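Local coordinates for alginate biosynthesis protein AlgX (Pseudomonas aeruginosa, PDB 4KNC) that takes part in O-acetylating the exopolysaccharide alginate and protects the polymer from degradation as it crosses the periplasm, at residues V84-R89 and H149-H154; E137-A142 and A156-K161. All coordinates share one frame; numbering follows the deposited sequence.

Overall arrangement
Interactions 1 and 2 both lie in the SGNH hydrolase-like domain, their centres about 9 Å apart, and both use helix 153-169. Interaction 1 is buried: it joins the segment on strand 80-85 to the loop carrying His150, and with no hydrogen bond between its segments it rests chiefly on an amide packed over an indole. Interaction 2 is a surface contact, in which an arginine of the helix meets carboxylates and a backbone carbonyl of the loop 137-142. The two meet directly where Trp151 CZ3 lies 3.4 Å from Ser159 OG, and where Thr152 OG1 and Ala142 O, 2.9 Å apart, probably share a hydrogen bond.

Interaction 1 (V84-R89 and H149-H154); sequences VYQPTR and HHWTPH
Gln86 reaches over one face of the Trp151 indole with its amide nitrogen, Gln86 NE2 standing 3.2 Å above the ring plane and offset toward the rim. Gln86 NE2 is 3.3 Å from both Trp151 CD2 and Trp151 CE3, so it lies over the CD2-CE3 bond, on the six-membered ring next to the ring fusion. The amide and indole planes are 82° apart, which rules out a flat stack: the amide stands on the ring by its nitrogen end. Farther back along the same chain, Gln86 CG packs 4.1 Å from Trp151 CZ3. An extended glutamine chain, with CG anti to the backbone N (chi1 -161°), carries the amide across to the indole. A second, looser touch joins Arg89 CD to His149 CA at 4.3 Å. This is the active-site region of an SGNH hydrolase-like domain: Gln86 lies at the C-terminal side of the edge strand that includes Val84, while His150, the inferred proton acceptor, is hydrogen-bonded through ND1 to OD2 of Asp148, also an inferred active-site residue, and through NE2 to OG of the inferred nucleophile Ser243, consistent with a Ser-His-Asp triad. Both partners of the amide-indole contact are tied to the residue after that serine, since Gln86 NE2 is hydrogen-bonded to Asn244 OD1 and Trp151 NE1 to Asn244 O. Thr152 is the N-cap of helix 153-169. The guanidinium of Arg89 turns to Asp52 in a salt bridge, with Leu46 O and Phe145 O as further acceptors.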
loop_
_atom_site.group_PDB
_atom_site.type_symbol
_atom_site.label_atom_id
_atom_site.label_comp_id
_atom_site.label_asym_id
_atom_site.label_seq_id
_atom_site.Cartn_x
_atom_site.Cartn_y
_atom_site.Cartn_z
ATOM N N VAL A 84 -1.021 -9.513 0.947
ATOM C CA VAL A 84 0.177 -9.975 1.618
ATOM C C VAL A 84 0.380 -9.120 2.861
ATOM O O VAL A 84 0.800 -7.964 2.776
ATOM C CB VAL A 84 1.385 -9.900 0.698
ATOM C CG1 VAL A 84 2.681 -10.095 1.507
ATOM C CG2 VAL A 84 1.251 -10.970 -0.414
ATOM N N TYR A 85 0.039 -9.687 4.011
ATOM C CA TYR A 85 0.070 -8.986 5.284
ATOM C C TYR A 85 1.397 -9.332 5.943
ATOM O O TYR A 85 1.504 -10.339 6.648
ATOM C CB TYR A 85 -1.093 -9.486 6.140
ATOM C CG TYR A 85 -1.493 -8.646 7.350
ATOM C CD1 TYR A 85 -1.743 -7.273 7.240
ATOM C CD2 TYR A 85 -1.680 -9.246 8.595
ATOM C CE1 TYR A 85 -2.151 -6.523 8.348
ATOM C CE2 TYR A 85 -2.085 -8.505 9.706
ATOM C CZ TYR A 85 -2.312 -7.151 9.575
ATOM O OH TYR A 85 -2.706 -6.441 10.678
ATOM N N GLN A 86 2.416 -8.519 5.679
ATOM C CA GLN A 86 3.784 -8.853 6.092
ATOM C C GLN A 86 3.862 -9.023 7.616
ATOM O O GLN A 86 3.443 -8.154 8.373
ATOM C CB GLN A 86 4.768 -7.775 5.615
ATOM C CG GLN A 86 6.232 -8.246 5.587
ATOM C CD GLN A 86 7.220 -7.093 5.366
ATOM O OE1 GLN A 86 6.957 -5.951 5.757
ATOM N NE2 GLN A 86 8.354 -7.393 4.734
ATOM N N PRO A 87 4.360 -10.172 8.071
ATOM C CA PRO A 87 4.385 -10.425 9.518
ATOM C C PRO A 87 5.483 -9.631 10.246
ATOM O O PRO A 87 6.414 -9.128 9.622
ATOM C CB PRO A 87 4.647 -11.930 9.605
ATOM C CG PRO A 87 5.378 -12.260 8.311
ATOM C CD PRO A 87 4.759 -11.352 7.277
ATOM N N THR A 88 5.375 -9.519 11.560
ATOM C CA THR A 88 6.325 -8.679 12.294
ATOM C C THR A 88 7.696 -9.334 12.444
ATOM O O THR A 88 7.852 -10.551 12.297
ATOM C CB THR A 88 5.767 -8.242 13.663
ATOM O OG1 THR A 88 5.383 -9.396 14.427
ATOM C CG2 THR A 88 4.542 -7.326 13.475
ATOM N N ARG A 89 8.698 -8.513 12.710
ATOM C CA ARG A 89 10.041 -9.001 12.956
ATOM C C ARG A 89 10.032 -9.834 14.226
ATOM O O ARG A 89 10.796 -10.778 14.363
ATOM C CB ARG A 89 11.025 -7.821 13.072
ATOM C CG ARG A 89 11.062 -6.959 11.803
ATOM C CD ARG A 89 11.934 -5.701 11.952
ATOM N NE ARG A 89 13.371 -5.991 11.931
ATOM C CZ ARG A 89 14.136 -6.080 13.018
ATOM N NH1 ARG A 89 13.603 -5.909 14.228
ATOM N NH2 ARG A 89 15.437 -6.331 12.892
ATOM N N HIS A 149 13.774 -2.500 8.709
ATOM C CA HIS A 149 12.385 -2.945 8.619
ATOM C C HIS A 149 12.086 -3.775 7.353
ATOM O O HIS A 149 11.002 -4.319 7.210
ATOM C CB HIS A 149 11.438 -1.728 8.697
ATOM C CG HIS A 149 11.640 -0.731 7.596
ATOM N ND1 HIS A 149 12.787 0.030 7.484
ATOM C CD2 HIS A 149 10.842 -0.359 6.565
ATOM C CE1 HIS A 149 12.689 0.818 6.426
ATOM N NE2 HIS A 149 11.518 0.604 5.853
ATOM N N HIS A 150 13.035 -3.851 6.427
ATOM C CA HIS A 150 12.847 -4.658 5.219
ATOM C C HIS A 150 13.208 -6.113 5.483
ATOM O O HIS A 150 14.092 -6.395 6.295
ATOM C CB HIS A 150 13.709 -4.136 4.064
ATOM C CG HIS A 150 13.322 -2.769 3.598
ATOM N ND1 HIS A 150 14.005 -1.634 3.985
ATOM C CD2 HIS A 150 12.309 -2.348 2.803
ATOM C CE1 HIS A 150 13.431 -0.575 3.438
ATOM N NE2 HIS A 150 12.398 -0.979 2.724
ATOM N N TRP A 151 12.517 -7.034 4.810
ATOM C CA TRP A 151 12.987 -8.408 4.753
ATOM C C TRP A 151 14.260 -8.449 3.913
ATOM O O TRP A 151 14.491 -7.569 3.092
ATOM C CB TRP A 151 11.912 -9.373 4.184
ATOM C CG TRP A 151 11.157 -8.919 2.944
ATOM C CD1 TRP A 151 11.577 -8.031 1.979
ATOM C CD2 TRP A 151 9.841 -9.346 2.544
ATOM N NE1 TRP A 151 10.605 -7.884 1.010
ATOM C CE2 TRP A 151 9.531 -8.679 1.338
ATOM C CE3 TRP A 151 8.894 -10.216 3.099
ATOM C CZ2 TRP A 151 8.309 -8.857 0.683
ATOM C CZ3 TRP A 151 7.691 -10.383 2.453
ATOM C CH2 TRP A 151 7.410 -9.717 1.248
ATOM N N THR A 152 15.094 -9.455 4.133
ATOM C CA THR A 152 16.190 -9.721 3.212
ATOM C C THR A 152 15.584 -10.387 1.973
ATOM O O THR A 152 14.427 -10.813 2.009
ATOM C CB THR A 152 17.185 -10.709 3.819
ATOM O OG1 THR A 152 16.505 -11.941 4.140
ATOM C CG2 THR A 152 17.825 -10.119 5.076
ATOM N N PRO A 153 16.353 -10.477 0.873
ATOM C CA PRO A 153 15.888 -11.276 -0.264
ATOM C C PRO A 153 15.477 -12.703 0.114
ATOM O O PRO A 153 14.466 -13.149 -0.400
ATOM C CB PRO A 153 17.087 -11.274 -1.197
ATOM C CG PRO A 153 17.693 -9.912 -0.950
ATOM C CD PRO A 153 17.532 -9.663 0.520
ATOM N N HIS A 154 16.202 -13.374 1.004
ATOM C CA HIS A 154 15.794 -14.706 1.464
ATOM C C HIS A 154 14.406 -14.710 2.134
ATOM O O HIS A 154 13.580 -15.595 1.874
ATOM C CB HIS A 154 16.861 -15.315 2.381
ATOM C CG HIS A 154 18.030 -15.898 1.641
ATOM N ND1 HIS A 154 17.994 -17.148 1.055
ATOM C CD2 HIS A 154 19.270 -15.407 1.399
ATOM C CE1 HIS A 154 19.153 -17.393 0.470
ATOM N NE2 HIS A 154 19.946 -16.354 0.667
#

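Interaction 2 (E137-A142 and A156-K161); sequences EKEEHA and ARRSAK
A salt-bridge network at the surface of the SGNH hydrolase-like domain ties the loop 137-142 to helix 153-169, with Arg158 as the helix residue that makes every contact. Its guanidinium meets His141 O end-on: Arg158 NH1 donates at 2.8 Å and Arg158 NH2 at 3.2 Å to this one carbonyl oxygen, His141 O, which lies in the guanidinium plane. The NH1 bond is the straighter, at 156°. Arg158 NH1 also donates to Glu137 OE1, 3.0 Å away, which it meets on the syn side of the carboxylate and tilted from the guanidinium plane. A water hydrogen-bonded to both Glu137 OE1 and Arg158 NE adds a second link, while Glu137 OE2 is held by Asn93 ND2 and Tyr143 N. Glu139 approaches differently. Bent at chi2 (-73°), it lays Glu139 CG 3.7 Å over the centre of one face of the Arg158 guanidinium, its carboxylate plane within 16° of parallel. Glu139 OE1 and Arg158 NH2 form a long salt bridge, 3.8 Å, in which no N-H points at the oxygen. Arg158 thus spends its directed bonds on a carbonyl, one carboxylate and water, whereas the second carboxylate probably contributes mainly through charge and stacking.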
loop_
_atom_site.group_PDB
_atom_site.type_symbol
_atom_site.label_atom_id
_atom_site.label_comp_id
_atom_site.label_asym_id
_atom_site.label_seq_id
_atom_site.Cartn_x
_atom_site.Cartn_y
_atom_site.Cartn_z
ATOM N N GLU A 137 11.343 -18.610 13.325
ATOM C CA GLU A 137 12.169 -19.387 12.410
ATOM C C GLU A 137 13.526 -19.718 13.014
ATOM O O GLU A 137 14.027 -19.000 13.887
ATOM C CB GLU A 137 12.402 -18.596 11.119
ATOM C CG GLU A 137 13.429 -17.464 11.311
ATOM C CD GLU A 137 13.783 -16.740 10.022
ATOM O OE1 GLU A 137 13.096 -16.936 8.987
ATOM O OE2 GLU A 137 14.758 -15.968 10.049
ATOM N N LYS A 138 14.120 -20.806 12.533
ATOM C CA LYS A 138 15.557 -21.024 12.681
ATOM C C LYS A 138 16.153 -21.282 11.303
ATOM O O LYS A 138 16.011 -22.367 10.737
ATOM C CB LYS A 138 15.856 -22.173 13.643
ATOM C CG LYS A 138 15.474 -21.861 15.084
ATOM N N GLU A 139 16.791 -20.255 10.759
ATOM C CA GLU A 139 17.286 -20.269 9.393
ATOM C C GLU A 139 18.669 -19.680 9.406
ATOM O O GLU A 139 18.960 -18.827 10.232
ATOM C CB GLU A 139 16.412 -19.378 8.513
ATOM C CG GLU A 139 15.003 -19.899 8.316
ATOM C CD GLU A 139 14.953 -21.099 7.391
ATOM O OE1 GLU A 139 15.904 -21.292 6.603
ATOM O OE2 GLU A 139 13.952 -21.842 7.450
ATOM N N GLU A 140 19.516 -20.101 8.477
ATOM C CA GLU A 140 20.848 -19.520 8.381
ATOM C C GLU A 140 20.795 -18.117 7.797
ATOM O O GLU A 140 21.507 -17.225 8.243
ATOM C CB GLU A 140 21.753 -20.410 7.550
ATOM C CG GLU A 140 22.134 -21.661 8.287
ATOM C CD GLU A 140 23.072 -21.393 9.452
ATOM O OE1 GLU A 140 23.975 -20.538 9.306
ATOM O OE2 GLU A 140 22.907 -22.040 10.512
ATOM N N HIS A 141 19.955 -17.938 6.790
ATOM C CA HIS A 141 19.709 -16.624 6.212
ATOM C C HIS A 141 18.459 -16.009 6.835
ATOM O O HIS A 141 17.340 -16.338 6.445
ATOM C CB HIS A 141 19.546 -16.729 4.698
ATOM C CG HIS A 141 20.777 -17.209 3.994
ATOM N ND1 HIS A 141 20.790 -18.335 3.198
ATOM C CD2 HIS A 141 22.036 -16.714 3.967
ATOM C CE1 HIS A 141 22.004 -18.510 2.709
ATOM N NE2 HIS A 141 22.779 -17.538 3.159
ATOM N N ALA A 142 18.664 -15.127 7.807
ATOM C CA ALA A 142 17.569 -14.527 8.563
ATOM C C ALA A 142 16.527 -13.876 7.651
ATOM O O ALA A 142 16.875 -13.233 6.656
ATOM C CB ALA A 142 18.124 -13.500 9.540
ATOM N N ALA A 156 12.009 -12.501 1.551
ATOM C CA ALA A 156 11.082 -12.268 0.449
ATOM C C ALA A 156 10.834 -13.556 -0.344
ATOM O O ALA A 156 9.737 -13.786 -0.828
ATOM C CB ALA A 156 11.620 -11.176 -0.477
ATOM N N ARG A 157 11.867 -14.381 -0.473
ATOM C CA ARG A 157 11.791 -15.616 -1.243
ATOM C C ARG A 157 10.895 -16.643 -0.542
ATOM O O ARG A 157 9.972 -17.209 -1.152
ATOM C CB ARG A 157 13.200 -16.183 -1.478
ATOM C CG ARG A 157 13.206 -17.548 -2.192
ATOM C CD ARG A 157 14.643 -18.072 -2.396
ATOM N NE ARG A 157 14.646 -19.427 -2.936
ATOM C CZ ARG A 157 14.442 -20.517 -2.201
ATOM N NH1 ARG A 157 14.231 -20.395 -0.894
ATOM N NH2 ARG A 157 14.442 -21.726 -2.767
ATOM N N ARG A 158 11.156 -16.860 0.746
ATOM C CA ARG A 158 10.347 -17.797 1.531
ATOM C C ARG A 158 8.906 -17.317 1.592
ATOM O O ARG A 158 7.977 -18.125 1.640
ATOM C CB ARG A 158 10.908 -17.993 2.952
ATOM C CG ARG A 158 12.305 -18.649 2.990
ATOM C CD ARG A 158 12.699 -19.196 4.370
ATOM N NE ARG A 158 13.086 -18.164 5.341
ATOM C CZ ARG A 158 14.313 -17.651 5.466
ATOM N NH1 ARG A 158 14.560 -16.714 6.383
ATOM N NH2 ARG A 158 15.296 -18.050 4.670
ATOM N N SER A 159 8.709 -16.001 1.598
ATOM C CA SER A 159 7.349 -15.473 1.587
ATOM C C SER A 159 6.662 -15.731 0.245
ATOM O O SER A 159 5.478 -16.110 0.168
ATOM C CB SER A 159 7.378 -13.969 1.879
ATOM O OG SER A 159 7.986 -13.733 3.129
ATOM N N ALA A 160 7.411 -15.506 -0.825
ATOM C CA ALA A 160 6.844 -15.638 -2.155
ATOM C C ALA A 160 6.479 -17.105 -2.481
ATOM O O ALA A 160 5.540 -17.367 -3.242
ATOM C CB ALA A 160 7.787 -15.054 -3.195
ATOM N N LYS A 161 7.188 -18.057 -1.885
ATOM C CA LYS A 161 6.822 -19.467 -2.064
ATOM C C LYS A 161 5.379 -19.742 -1.556
ATOM O O LYS A 161 4.538 -20.333 -2.270
ATOM C CB LYS A 161 7.853 -20.372 -1.380
ATOM C CG LYS A 161 7.788 -21.821 -1.811
ATOM C CD LYS A 161 8.992 -22.591 -1.291
ATOM C CE LYS A 161 10.287 -21.903 -1.690
HETATM O O HOH W 1 11.194 -18.308 7.745
#